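Local coordinates for protein D-alanyl transferase DltD (Enterococcus faecium TX0133A04, PDB 6PFX) that probably transfers D-alanine in the D-alanylation of lipoteichoic acid, a step of cell wall biogenesis in Gram-positive bacteria, at residues A[21-26]-A[68-73]; A[29-34]-A[87-92]; A[126-131]-A[182-187]. All coordinates share one frame; numbering follows the deposited sequence.

Interaction 1: residues A[21-26]-A[68-73]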
ATOM      1  N   VAL A  21      -6.978  -8.804   9.107  1.00 22.64           N
ATOM      2  CA  VAL A  21      -5.977  -9.681   8.507  1.00 25.43           C
ATOM      3  C   VAL A  21      -6.624 -10.857   7.784  1.00 25.90           C
ATOM      4  O   VAL A  21      -6.129 -11.297   6.739  1.00 23.98           O
ATOM      5  CB  VAL A  21      -4.956 -10.122   9.575  1.00 22.90           C
ATOM      6  CG1 VAL A  21      -3.974 -11.094   8.986  1.00 29.66           C
ATOM      7  CG2 VAL A  21      -4.237  -8.913  10.135  1.00 32.94           C
ATOM      8  N   ASN A  22      -7.751 -11.364   8.299  1.00 20.67           N
ATOM      9  CA  ASN A  22      -8.433 -12.474   7.642  1.00 22.97           C
ATOM     10  C   ASN A  22      -9.049 -12.060   6.309  1.00 21.02           C
ATOM     11  O   ASN A  22      -9.169 -12.891   5.401  1.00 25.07           O
ATOM     12  CB  ASN A  22      -9.528 -13.040   8.546  1.00 30.21           C
ATOM     13  CG  ASN A  22      -8.976 -13.836   9.708  1.00 37.74           C
ATOM     14  OD1 ASN A  22      -7.946 -14.499   9.591  1.00 36.83           O
ATOM     15  ND2 ASN A  22      -9.661 -13.772  10.844  1.00 45.53           N
ATOM     16  N   VAL A  23      -9.463 -10.796   6.175  1.00 21.39           N
ATOM     17  CA  VAL A  23      -9.956 -10.297   4.893  1.00 19.87           C
ATOM     18  C   VAL A  23      -8.797 -10.109   3.923  1.00 18.20           C
ATOM     19  O   VAL A  23      -8.853 -10.542   2.764  1.00 17.80           O
ATOM     20  CB  VAL A  23     -10.733  -8.984   5.102  1.00 19.21           C
ATOM     21  CG1 VAL A  23     -11.019  -8.300   3.770  1.00 21.43           C
ATOM     22  CG2 VAL A  23     -12.032  -9.244   5.846  1.00 20.79           C
ATOM     23  N   LEU A  24      -7.711  -9.493   4.400  1.00 19.41           N
ATOM     24  CA  LEU A  24      -6.572  -9.200   3.537  1.00 17.14           C
ATOM     25  C   LEU A  24      -5.881 -10.471   3.048  1.00 17.57           C
ATOM     26  O   LEU A  24      -5.351 -10.489   1.931  1.00 17.83           O
ATOM     27  CB  LEU A  24      -5.579  -8.298   4.271  1.00 18.47           C
ATOM     28  CG  LEU A  24      -6.090  -6.958   4.802  1.00 27.03           C
ATOM     29  CD1 LEU A  24      -4.900  -6.110   5.240  1.00 23.07           C
ATOM     30  CD2 LEU A  24      -6.941  -6.213   3.799  1.00 28.35           C
ATOM     31  N   LYS A  25      -5.870 -11.534   3.860  1.00 17.21           N
ATOM     32  CA  LYS A  25      -5.282 -12.811   3.473  1.00 17.12           C
ATOM     33  C   LYS A  25      -6.254 -13.722   2.737  1.00 21.05           C
ATOM     34  O   LYS A  25      -5.837 -14.768   2.227  1.00 21.20           O
ATOM     35  CB  LYS A  25      -4.813 -13.581   4.716  1.00 19.55           C
ATOM     36  CG  LYS A  25      -3.640 -12.963   5.428  1.00 19.62           C
ATOM     37  CD  LYS A  25      -3.021 -13.877   6.491  1.00 26.89           C
ATOM     38  CE  LYS A  25      -4.047 -14.382   7.496  1.00 37.05           C
ATOM     39  NZ  LYS A  25      -3.416 -15.200   8.579  1.00 40.20           N
ATOM     40  N   GLY A  26      -7.538 -13.373   2.695  1.00 16.91           N
ATOM     41  CA  GLY A  26      -8.549 -14.229   2.120  1.00 18.09           C
ATOM     42  C   GLY A  26      -8.900 -13.860   0.689  1.00 18.49           C
ATOM     43  O   GLY A  26      -8.228 -13.059   0.032  1.00 18.35           O
ATOM     44  N   ARG A  68     -16.863   3.678  -2.677  1.00 15.04           N
ATOM     45  CA  ARG A  68     -16.406   3.469  -1.308  1.00 16.04           C
ATOM     46  C   ARG A  68     -15.026   2.842  -1.327  1.00 12.71           C
ATOM     47  O   ARG A  68     -14.809   1.812  -1.997  1.00 12.79           O
ATOM     48  CB  ARG A  68     -17.414   2.554  -0.597  1.00 19.63           C
ATOM     49  CG  ARG A  68     -17.080   2.257   0.843  1.00 24.36           C
ATOM     50  CD  ARG A  68     -18.194   1.487   1.572  1.00 34.43           C
ATOM     51  NE  ARG A  68     -19.415   2.270   1.773  1.00 40.60           N
ATOM     52  CZ  ARG A  68     -20.511   2.170   1.023  1.00 38.98           C
ATOM     53  NH1 ARG A  68     -20.559   1.323   0.005  1.00 44.91           N
ATOM     54  NH2 ARG A  68     -21.565   2.923   1.296  1.00 48.48           N
ATOM     55  N   PRO A  69     -14.045   3.410  -0.628  1.00 12.03           N
ATOM     56  CA  PRO A  69     -12.741   2.742  -0.556  1.00 13.02           C
ATOM     57  C   PRO A  69     -12.876   1.371   0.094  1.00 12.46           C
ATOM     58  O   PRO A  69     -13.652   1.178   1.031  1.00 14.74           O
ATOM     59  CB  PRO A  69     -11.884   3.692   0.293  1.00 12.76           C
ATOM     60  CG  PRO A  69     -12.608   5.011   0.240  1.00 14.27           C
ATOM     61  CD  PRO A  69     -14.063   4.691   0.106  1.00 13.72           C
ATOM     62  N   PHE A  70     -12.121   0.410  -0.422  1.00 12.46           N
ATOM     63  CA  PHE A  70     -11.933  -0.877   0.237  1.00 12.27           C
ATOM     64  C   PHE A  70     -10.470  -0.886   0.682  1.00 12.65           C
ATOM     65  O   PHE A  70      -9.561  -0.884  -0.154  1.00 13.75           O
ATOM     66  CB  PHE A  70     -12.264  -2.047  -0.681  1.00 14.28           C
ATOM     67  CG  PHE A  70     -12.497  -3.314   0.067  1.00 15.70           C
ATOM     68  CD1 PHE A  70     -11.440  -3.964   0.674  1.00 13.93           C
ATOM     69  CD2 PHE A  70     -13.771  -3.840   0.197  1.00 16.33           C
ATOM     70  CE1 PHE A  70     -11.644  -5.140   1.390  1.00 18.76           C
ATOM     71  CE2 PHE A  70     -13.989  -4.996   0.926  1.00 17.58           C
ATOM     72  CZ  PHE A  70     -12.922  -5.656   1.513  1.00 17.80           C
ATOM     73  N   LEU A  71     -10.236  -0.819   1.988  1.00 12.67           N
ATOM     74  CA  LEU A  71      -8.887  -0.600   2.496  1.00 13.20           C
ATOM     75  C   LEU A  71      -8.125  -1.916   2.546  1.00 12.47           C
ATOM     76  O   LEU A  71      -8.513  -2.845   3.266  1.00 17.96           O
ATOM     77  CB  LEU A  71      -8.948   0.035   3.880  1.00 14.09           C
ATOM     78  CG  LEU A  71      -9.849   1.260   4.013  1.00 12.62           C
ATOM     79  CD1 LEU A  71      -9.811   1.773   5.432  1.00 15.65           C
ATOM     80  CD2 LEU A  71      -9.430   2.359   3.044  1.00 15.16           C
ATOM     81  N   LEU A  72      -7.019  -1.983   1.815  1.00 14.84           N
ATOM     82  CA  LEU A  72      -6.254  -3.215   1.696  1.00 14.21           C
ATOM     83  C   LEU A  72      -4.837  -3.106   2.238  1.00 18.85           C
ATOM     84  O   LEU A  72      -4.085  -4.086   2.181  1.00 27.94           O
ATOM     85  CB  LEU A  72      -6.251  -3.702   0.243  1.00 18.46           C
ATOM     86  CG  LEU A  72      -7.604  -4.208  -0.278  1.00 18.93           C
ATOM     87  CD1 LEU A  72      -7.529  -4.471  -1.771  1.00 20.44           C
ATOM     88  CD2 LEU A  72      -8.054  -5.463   0.472  1.00 15.11           C
ATOM     89  N   GLY A  73      -4.458  -1.984   2.775  1.00 23.09           N
ATOM     90  CA  GLY A  73      -3.252  -1.925   3.565  1.00 21.18           C
ATOM     91  C   GLY A  73      -3.521  -2.126   5.054  1.00 28.21           C
ATOM     92  O   GLY A  73      -4.644  -1.940   5.525  1.00 31.30           O
TER

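Interaction 2: residues A[29-34]-A[87-92]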
ATOM      1  N   ILE A  29     -14.348 -12.444   0.577  1.00 18.28           N
ATOM      2  CA  ILE A  29     -14.883 -11.112   0.844  1.00 19.47           C
ATOM      3  C   ILE A  29     -14.280 -10.089  -0.107  1.00 20.29           C
ATOM      4  O   ILE A  29     -14.997  -9.381  -0.821  1.00 16.65           O
ATOM      5  CB  ILE A  29     -14.676 -10.720   2.318  1.00 19.71           C
ATOM      6  CG1 ILE A  29     -15.551 -11.603   3.215  1.00 17.63           C
ATOM      7  CG2 ILE A  29     -14.998  -9.249   2.516  1.00 20.48           C
ATOM      8  CD1 ILE A  29     -15.321 -11.385   4.708  1.00 23.71           C
ATOM      9  N   LYS A  30     -12.950  -9.998  -0.135  1.00 17.66           N
ATOM     10  CA  LYS A  30     -12.306  -8.944  -0.913  1.00 16.77           C
ATOM     11  C   LYS A  30     -12.586  -9.098  -2.408  1.00 15.80           C
ATOM     12  O   LYS A  30     -12.799  -8.101  -3.103  1.00 15.29           O
ATOM     13  CB  LYS A  30     -10.806  -8.892  -0.600  1.00 15.50           C
ATOM     14  CG  LYS A  30      -9.930  -9.871  -1.376  1.00 15.10           C
ATOM     15  CD  LYS A  30      -8.483  -9.801  -0.884  1.00 15.78           C
ATOM     16  CE  LYS A  30      -7.497 -10.279  -1.915  1.00 14.94           C
ATOM     17  NZ  LYS A  30      -7.853 -11.636  -2.419  1.00 13.62           N
ATOM     18  N   ASN A  31     -12.614 -10.336  -2.921  1.00 17.40           N
ATOM     19  CA  ASN A  31     -12.803 -10.522  -4.361  1.00 15.94           C
ATOM     20  C   ASN A  31     -14.235 -10.201  -4.777  1.00 16.35           C
ATOM     21  O   ASN A  31     -14.470  -9.620  -5.845  1.00 16.77           O
ATOM     22  CB  ASN A  31     -12.434 -11.947  -4.778  1.00 15.44           C
ATOM     23  CG  ASN A  31     -10.966 -12.264  -4.573  1.00 18.77           C
ATOM     24  OD1 ASN A  31     -10.178 -11.432  -4.105  1.00 17.06           O
ATOM     25  ND2 ASN A  31     -10.589 -13.482  -4.918  1.00 17.81           N
ATOM     26  N   TYR A  32     -15.211 -10.587  -3.957  1.00 14.26           N
ATOM     27  CA  TYR A  32     -16.581 -10.183  -4.229  1.00 15.73           C
ATOM     28  C   TYR A  32     -16.700  -8.666  -4.211  1.00 16.76           C
ATOM     29  O   TYR A  32     -17.287  -8.057  -5.115  1.00 16.59           O
ATOM     30  CB  TYR A  32     -17.525 -10.791  -3.196  1.00 15.68           C
ATOM     31  CG  TYR A  32     -18.948 -10.318  -3.373  1.00 16.47           C
ATOM     32  CD1 TYR A  32     -19.701 -10.741  -4.445  1.00 16.44           C
ATOM     33  CD2 TYR A  32     -19.525  -9.429  -2.481  1.00 23.48           C
ATOM     34  CE1 TYR A  32     -20.998 -10.314  -4.621  1.00 22.95           C
ATOM     35  CE2 TYR A  32     -20.818  -8.996  -2.644  1.00 28.88           C
ATOM     36  CZ  TYR A  32     -21.552  -9.444  -3.717  1.00 27.68           C
ATOM     37  OH  TYR A  32     -22.844  -9.009  -3.881  1.00 30.05           O
ATOM     38  N   ALA A  33     -16.153  -8.034  -3.176  1.00 16.61           N
ATOM     39  CA  ALA A  33     -16.269  -6.589  -3.068  1.00 17.47           C
ATOM     40  C   ALA A  33     -15.631  -5.912  -4.268  1.00 15.40           C
ATOM     41  O   ALA A  33     -16.218  -5.003  -4.863  1.00 15.82           O
ATOM     42  CB  ALA A  33     -15.620  -6.112  -1.773  1.00 16.74           C
ATOM     43  N   LEU A  34     -14.413  -6.338  -4.631  1.00 13.92           N
ATOM     44  CA  LEU A  34     -13.725  -5.739  -5.770  1.00 16.01           C
ATOM     45  C   LEU A  34     -14.506  -5.934  -7.065  1.00 16.94           C
ATOM     46  O   LEU A  34     -14.412  -5.097  -7.971  1.00 15.26           O
ATOM     47  CB  LEU A  34     -12.309  -6.309  -5.884  1.00 18.58           C
ATOM     48  CG  LEU A  34     -11.370  -5.850  -4.766  1.00 17.68           C
ATOM     49  CD1 LEU A  34     -10.067  -6.630  -4.762  1.00 21.13           C
ATOM     50  CD2 LEU A  34     -11.085  -4.355  -4.882  1.00 22.49           C
ATOM     51  N   ARG A  87      -3.028 -10.310  -7.044  1.00 15.70           N
ATOM     52  CA  ARG A  87      -2.981 -11.498  -7.891  1.00 14.88           C
ATOM     53  C   ARG A  87      -4.100 -12.468  -7.536  1.00 14.48           C
ATOM     54  O   ARG A  87      -4.701 -13.086  -8.423  1.00 17.14           O
ATOM     55  CB  ARG A  87      -1.612 -12.173  -7.743  1.00 16.67           C
ATOM     56  CG  ARG A  87      -1.398 -13.412  -8.614  1.00 16.54           C
ATOM     57  CD  ARG A  87      -1.117 -13.003 -10.050  1.00 21.35           C
ATOM     58  NE  ARG A  87      -0.989 -14.138 -10.963  1.00 19.13           N
ATOM     59  CZ  ARG A  87       0.128 -14.513 -11.589  1.00 25.89           C
ATOM     60  NH1 ARG A  87       1.276 -13.855 -11.422  1.00 25.52           N
ATOM     61  NH2 ARG A  87       0.084 -15.564 -12.404  1.00 23.31           N
ATOM     62  N   SER A  88      -4.381 -12.636  -6.245  1.00 15.54           N
ATOM     63  CA  SER A  88      -5.411 -13.578  -5.826  1.00 12.95           C
ATOM     64  C   SER A  88      -6.809 -13.057  -6.127  1.00 16.10           C
ATOM     65  O   SER A  88      -7.754 -13.847  -6.202  1.00 20.18           O
ATOM     66  CB  SER A  88      -5.275 -13.889  -4.333  1.00 15.30           C
ATOM     67  OG  SER A  88      -5.519 -12.746  -3.526  1.00 17.53           O
ATOM     68  N   ALA A  89      -6.967 -11.746  -6.299  1.00 16.04           N
ATOM     69  CA  ALA A  89      -8.243 -11.219  -6.757  1.00 17.69           C
ATOM     70  C   ALA A  89      -8.488 -11.546  -8.222  1.00 19.66           C
ATOM     71  O   ALA A  89      -9.645 -11.559  -8.661  1.00 21.26           O
ATOM     72  CB  ALA A  89      -8.292  -9.710  -6.524  1.00 18.49           C
ATOM     73  N   GLY A  90      -7.431 -11.810  -8.983  1.00 19.75           N
ATOM     74  CA  GLY A  90      -7.598 -12.192 -10.374  1.00 23.45           C
ATOM     75  C   GLY A  90      -8.424 -11.189 -11.148  1.00 20.98           C
ATOM     76  O   GLY A  90      -8.204  -9.970 -11.074  1.00 19.92           O
ATOM     77  N   ASP A  91      -9.405 -11.710 -11.891  1.00 20.98           N
ATOM     78  CA  ASP A  91     -10.188 -10.884 -12.794  1.00 20.19           C
ATOM     79  C   ASP A  91     -11.055  -9.866 -12.069  1.00 15.11           C
ATOM     80  O   ASP A  91     -11.579  -8.956 -12.720  1.00 17.76           O
ATOM     81  CB  ASP A  91     -11.107 -11.748 -13.665  1.00 27.48           C
ATOM     82  CG  ASP A  91     -10.367 -12.455 -14.772  1.00 38.37           C
ATOM     83  OD1 ASP A  91      -9.181 -12.131 -14.992  1.00 39.81           O
ATOM     84  OD2 ASP A  91     -10.971 -13.334 -15.421  1.00 44.29           O
ATOM     85  N   ALA A  92     -11.267 -10.026 -10.759  1.00 15.95           N
ATOM     86  CA  ALA A  92     -12.056  -9.043 -10.025  1.00 16.17           C
ATOM     87  C   ALA A  92     -11.424  -7.665 -10.116  1.00 18.94           C
ATOM     88  O   ALA A  92     -12.120  -6.652  -9.991  1.00 19.18           O
ATOM     89  CB  ALA A  92     -12.223  -9.478  -8.569  1.00 20.12           C
TER

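Interaction 3: residues A[126-131]-A[182-187]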
ATOM      1  N   THR A 126      -1.076 -17.697  -2.138  1.00 15.20           N
ATOM      2  CA  THR A 126       0.076 -18.281  -2.815  1.00 16.21           C
ATOM      3  C   THR A 126      -0.369 -19.396  -3.751  1.00 16.89           C
ATOM      4  O   THR A 126       0.034 -19.439  -4.921  1.00 16.46           O
ATOM      5  CB  THR A 126       1.079 -18.800  -1.781  1.00 17.44           C
ATOM      6  OG1 THR A 126       1.482 -17.735  -0.909  1.00 20.13           O
ATOM      7  CG2 THR A 126       2.310 -19.367  -2.467  1.00 19.44           C
ATOM      8  N   TYR A 127      -1.236 -20.289  -3.262  1.00 13.63           N
ATOM      9  CA  TYR A 127      -1.737 -21.366  -4.104  1.00 15.99           C
ATOM     10  C   TYR A 127      -2.612 -20.815  -5.223  1.00 17.18           C
ATOM     11  O   TYR A 127      -2.572 -21.313  -6.356  1.00 17.80           O
ATOM     12  CB  TYR A 127      -2.521 -22.370  -3.259  1.00 16.39           C
ATOM     13  CG  TYR A 127      -1.727 -23.160  -2.239  1.00 17.18           C
ATOM     14  CD1 TYR A 127      -0.360 -22.983  -2.085  1.00 18.39           C
ATOM     15  CD2 TYR A 127      -2.361 -24.100  -1.431  1.00 20.58           C
ATOM     16  CE1 TYR A 127       0.347 -23.706  -1.159  1.00 19.60           C
ATOM     17  CE2 TYR A 127      -1.652 -24.838  -0.510  1.00 21.65           C
ATOM     18  CZ  TYR A 127      -0.302 -24.627  -0.374  1.00 21.29           C
ATOM     19  OH  TYR A 127       0.416 -25.337   0.550  1.00 23.62           O
ATOM     20  N   ASP A 128      -3.405 -19.779  -4.929  1.00 17.86           N
ATOM     21  CA  ASP A 128      -4.159 -19.111  -5.981  1.00 14.80           C
ATOM     22  C   ASP A 128      -3.243 -18.762  -7.150  1.00 14.12           C
ATOM     23  O   ASP A 128      -3.572 -18.998  -8.318  1.00 19.76           O
ATOM     24  CB  ASP A 128      -4.774 -17.808  -5.461  1.00 19.16           C
ATOM     25  CG  ASP A 128      -6.044 -18.008  -4.639  1.00 17.73           C
ATOM     26  OD1 ASP A 128      -6.657 -19.094  -4.679  1.00 19.90           O
ATOM     27  OD2 ASP A 128      -6.425 -17.040  -3.945  1.00 23.64           O
ATOM     28  N   TRP A 129      -2.093 -18.158  -6.841  1.00 15.60           N
ATOM     29  CA  TRP A 129      -1.140 -17.762  -7.870  1.00 16.76           C
ATOM     30  C   TRP A 129      -0.635 -18.974  -8.634  1.00 18.06           C
ATOM     31  O   TRP A 129      -0.671 -19.004  -9.868  1.00 18.56           O
ATOM     32  CB  TRP A 129       0.010 -17.021  -7.193  1.00 15.98           C
ATOM     33  CG  TRP A 129       1.285 -16.985  -7.958  1.00 17.07           C
ATOM     34  CD1 TRP A 129       1.482 -16.483  -9.216  1.00 17.40           C
ATOM     35  CD2 TRP A 129       2.568 -17.432  -7.497  1.00 17.81           C
ATOM     36  NE1 TRP A 129       2.809 -16.607  -9.566  1.00 18.59           N
ATOM     37  CE2 TRP A 129       3.492 -17.189  -8.530  1.00 15.56           C
ATOM     38  CE3 TRP A 129       3.023 -18.024  -6.315  1.00 15.60           C
ATOM     39  CZ2 TRP A 129       4.847 -17.515  -8.416  1.00 16.23           C
ATOM     40  CZ3 TRP A 129       4.369 -18.348  -6.206  1.00 15.49           C
ATOM     41  CH2 TRP A 129       5.262 -18.091  -7.250  1.00 15.87           C
ATOM     42  N   LEU A 130      -0.198 -20.007  -7.913  1.00 18.64           N
ATOM     43  CA  LEU A 130       0.367 -21.178  -8.571  1.00 17.45           C
ATOM     44  C   LEU A 130      -0.632 -21.821  -9.525  1.00 20.45           C
ATOM     45  O   LEU A 130      -0.267 -22.220 -10.636  1.00 20.03           O
ATOM     46  CB  LEU A 130       0.829 -22.197  -7.533  1.00 15.72           C
ATOM     47  CG  LEU A 130       2.011 -21.779  -6.663  1.00 14.61           C
ATOM     48  CD1 LEU A 130       2.298 -22.816  -5.585  1.00 17.11           C
ATOM     49  CD2 LEU A 130       3.260 -21.557  -7.486  1.00 19.28           C
ATOM     50  N   PHE A 131      -1.889 -21.971  -9.099  1.00 14.29           N
ATOM     51  CA  PHE A 131      -2.901 -22.585  -9.957  1.00 18.58           C
ATOM     52  C   PHE A 131      -3.350 -21.654 -11.073  1.00 22.75           C
ATOM     53  O   PHE A 131      -3.949 -22.132 -12.044  1.00 25.91           O
ATOM     54  CB  PHE A 131      -4.090 -23.068  -9.115  1.00 19.80           C
ATOM     55  CG  PHE A 131      -3.790 -24.307  -8.305  1.00 18.80           C
ATOM     56  CD1 PHE A 131      -3.788 -25.564  -8.896  1.00 23.87           C
ATOM     57  CD2 PHE A 131      -3.508 -24.221  -6.957  1.00 20.53           C
ATOM     58  CE1 PHE A 131      -3.498 -26.704  -8.150  1.00 17.87           C
ATOM     59  CE2 PHE A 131      -3.222 -25.359  -6.214  1.00 21.67           C
ATOM     60  CZ  PHE A 131      -3.222 -26.596  -6.811  1.00 22.91           C
ATOM     61  N   SER A 182      -5.783 -30.524  -2.576  1.00 23.26           N
ATOM     62  CA  SER A 182      -6.638 -30.834  -1.436  1.00 28.91           C
ATOM     63  C   SER A 182      -6.555 -29.733  -0.384  1.00 21.72           C
ATOM     64  O   SER A 182      -7.580 -29.238   0.097  1.00 23.19           O
ATOM     65  CB  SER A 182      -6.251 -32.186  -0.841  1.00 28.61           C
ATOM     66  OG  SER A 182      -7.173 -32.549   0.168  1.00 29.29           O
ATOM     67  N   GLN A 183      -5.335 -29.329  -0.025  1.00 23.65           N
ATOM     68  CA  GLN A 183      -5.162 -28.238   0.928  1.00 24.48           C
ATOM     69  C   GLN A 183      -5.772 -26.943   0.403  1.00 26.19           C
ATOM     70  O   GLN A 183      -6.419 -26.204   1.154  1.00 26.58           O
ATOM     71  CB  GLN A 183      -3.673 -28.045   1.211  1.00 26.96           C
ATOM     72  CG  GLN A 183      -3.370 -26.997   2.273  1.00 34.55           C
ATOM     73  CD  GLN A 183      -1.879 -26.830   2.550  1.00 36.26           C
ATOM     74  OE1 GLN A 183      -1.028 -27.246   1.759  1.00 32.30           O
ATOM     75  NE2 GLN A 183      -1.561 -26.219   3.686  1.00 43.01           N
ATOM     76  N   TRP A 184      -5.569 -26.647  -0.883  1.00 22.60           N
ATOM     77  CA  TRP A 184      -6.126 -25.432  -1.469  1.00 19.65           C
ATOM     78  C   TRP A 184      -7.639 -25.397  -1.313  1.00 24.59           C
ATOM     79  O   TRP A 184      -8.205 -24.384  -0.887  1.00 24.10           O
ATOM     80  CB  TRP A 184      -5.738 -25.362  -2.945  1.00 18.37           C
ATOM     81  CG  TRP A 184      -6.047 -24.081  -3.658  1.00 19.61           C
ATOM     82  CD1 TRP A 184      -5.969 -22.811  -3.161  1.00 18.23           C
ATOM     83  CD2 TRP A 184      -6.465 -23.954  -5.021  1.00 19.03           C
ATOM     84  NE1 TRP A 184      -6.313 -21.904  -4.134  1.00 19.47           N
ATOM     85  CE2 TRP A 184      -6.624 -22.582  -5.284  1.00 21.55           C
ATOM     86  CE3 TRP A 184      -6.717 -24.870  -6.046  1.00 25.31           C
ATOM     87  CZ2 TRP A 184      -7.028 -22.105  -6.530  1.00 24.98           C
ATOM     88  CZ3 TRP A 184      -7.119 -24.397  -7.274  1.00 24.79           C
ATOM     89  CH2 TRP A 184      -7.270 -23.028  -7.509  1.00 24.75           C
ATOM     90  N   ASN A 185      -8.312 -26.500  -1.657  1.00 25.17           N
ATOM     91  CA  ASN A 185      -9.769 -26.529  -1.589  1.00 26.46           C
ATOM     92  C   ASN A 185     -10.240 -26.328  -0.157  1.00 30.26           C
ATOM     93  O   ASN A 185     -11.219 -25.616   0.093  1.00 26.94           O
ATOM     94  CB  ASN A 185     -10.289 -27.858  -2.142  1.00 30.55           C
ATOM     95  CG  ASN A 185     -10.115 -27.978  -3.649  1.00 32.26           C
ATOM     96  OD1 ASN A 185      -9.965 -26.978  -4.350  1.00 38.56           O
ATOM     97  ND2 ASN A 185     -10.146 -29.206  -4.153  1.00 38.57           N
ATOM     98  N   MET A 186      -9.539 -26.941   0.796  1.00 24.41           N
ATOM     99  CA  MET A 186      -9.860 -26.766   2.207  1.00 30.56           C
ATOM    100  C   MET A 186      -9.767 -25.301   2.598  1.00 28.31           C
ATOM    101  O   MET A 186     -10.675 -24.757   3.238  1.00 26.32           O
ATOM    102  CB  MET A 186      -8.896 -27.623   3.029  1.00 34.63           C
ATOM    103  CG  MET A 186      -8.833 -27.325   4.518  1.00 46.38           C
ATOM    104  SD  MET A 186      -7.977 -28.624   5.453  1.00 72.15           S
ATOM    105  CE  MET A 186      -6.290 -28.513   4.848  1.00 45.15           C
ATOM    106  N   LEU A 187      -8.680 -24.639   2.195  1.00 23.67           N
ATOM    107  CA  LEU A 187      -8.508 -23.226   2.511  1.00 25.60           C
ATOM    108  C   LEU A 187      -9.603 -22.383   1.868  1.00 25.67           C
ATOM    109  O   LEU A 187     -10.066 -21.401   2.461  1.00 26.50           O
ATOM    110  CB  LEU A 187      -7.119 -22.769   2.063  1.00 22.86           C
ATOM    111  CG  LEU A 187      -5.920 -23.464   2.715  1.00 27.15           C
ATOM    112  CD1 LEU A 187      -4.641 -23.160   1.955  1.00 25.51           C
ATOM    113  CD2 LEU A 187      -5.798 -23.047   4.175  1.00 34.83           C
TER

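Interaction 1: residues A[21-26]-A[68-73]
This is a small, buried, mainly apolar contact. It packs the short helix 21-24 against the C-terminal end of strand 68-71, an outermost strand of the parallel sheet, and the turn that follows. No hydrogen bond crosses it. Leu24 does most of the work. Its CG lies anti to the carbonyl carbon (chi1 -57°), and with chi2 at -169° both methyl groups come to the chain at Leu72. Leu24 CD2 meets Leu72 CD2 at 3.6 Å, the two side chains crossing obliquely. The same methyl also rests on the backbone, 3.8 Å from Leu71 O. Leu24 CD1 lies 3.8 Å from Leu72 O, which is buried here with no polar partner in the model. Beside this pair, Val23 points toward the strand. Its CG1, anti to the backbone N, meets the edge of the Phe70 ring in plane, 4.0 Å from Phe70 CZ. The strand pairs through Phe70 with Ile40 and Phe42 of strand 39-43. Gln125 NE2 donates to Leu24 O and Gly26 O, tying this turn of chain to helix 123-132. A helix packed on this edge of a five-stranded parallel sheet is consistent with the SGNH-hydrolase clan. Gly73 lies near, without touching, residues whose geometry fits a Ser-His-Asp triad.

Interaction 2: residues A[29-34]-A[87-92]
Lys30 and Asn31 of helix 28-35 reach the C-terminal end of helix 79-89 and supply the polar half of this contact. Lys30 NZ gives a hydrogen bond to Ser88 OG at 2.8 Å. It also bonds Asn31 OD1 at 2.9 Å, in the carbonyl plane on a lone pair. The lysine chain starts from the crowded position between backbone N and carbonyl carbon and bends at its last torsion (chi4 -53°), which turns NZ to these acceptors. Asn31 ND2 makes a weak, bent bond to Ser88 O, 3.1 Å long with an angle of 135° at the hydrogen. The amide sits against the Ser88-Ala89 backbone, with Asn31 OD1 3.3 Å from Ala89 CA. In the apolar half, Leu34 CD1 touches Ala89 CB at 4.0 Å and Leu34 CB lies 4.2 Å from Ala92 CB. Ala92 CB also packs on the backbone, 3.5 Å from Asn31 O. Gly90, with positive phi, turns the chain between the two alanines. Further out, Met84 O and Met85 O share the single proton of Ser88 OG. Four oxygens, Ser88 OG, Asn31 OD1, Gly26 O and Asp27 OD1, surround the three N-H bonds of the buried ammonium group. The Asp27 salt bridge probably helps keep it charged.

Interaction 3: residues A[126-131]-A[182-187]
Phe131 and Trp184 form the apolar centre, where helix 123-132 meets helix 181-193. The two side chains reach toward each other tip to tip and end in an offset stack. The Phe131 ring and the six-membered ring of Trp184 are nearly parallel, with planes 5° apart and centroids 4.1 Å apart. Phe131 CD2 lies over Trp184 CE3 at 3.4 Å. Phe131 CB adds a CH-pi contact over the same six-membered ring. Trp184 CG is anti to the backbone N (chi1 -171°), which sends the indole across to the other helix. Next to the stack, Tyr127 and Trp184 slide past each other in opposite directions, and Tyr127 CB touches Trp184 CD1 at 3.5 Å. Leu187 CD1 packs more loosely on Tyr127 CD2, at 4.2 Å.

Two hydrogen bonds form the polar edge. Trp184 NE1 donates to Asp128 OD1 at 2.9 Å. The oxygen lies in the indole plane, but the donor comes from above the carboxylate plane, as the two groups are steeply turned. This bond helps fix the rotation of the indole, with its face to Phe131. Tyr127 OH donates to Gln183 OE1 at 2.7 Å, from above the carbonyl plane. The glutamine chain is extended to reach it. Asn156 ND2 also bonds the tyrosine hydroxyl, and Lys188 makes a cation-pi contact with Trp184. The segments cross at -126°, with axes 10.6 Å apart. This is helix-helix packing through large aromatic side chains at the surface of DltD, its centre about 24 Å from the centre of the chain.

Overall arrangement
The three contacts follow one another outward from the sheet. Their centres lie about 11, 16 and 24 Å from the centre of the chain. Interactions 1 and 2 have centres about 10 Å apart and touch. Phe70 CE2 of interaction 1 packs on Ala33 CB of interaction 2 at 3.3 Å. Their segments alternate along the sequence. Interaction 3 follows both in sequence. Its centre is about 15 Å from that of interaction 2, and Ser88 CB meets Asp128 OD2 there at 3.4 Å. Arg87 CZ also packs on Trp129 CD1. Interactions 1 and 3 do not touch: their centres are about 19 Å apart and their nearest atoms about 6 Å. The putative triad near interaction 1 is Ser46, His348 and Asp345.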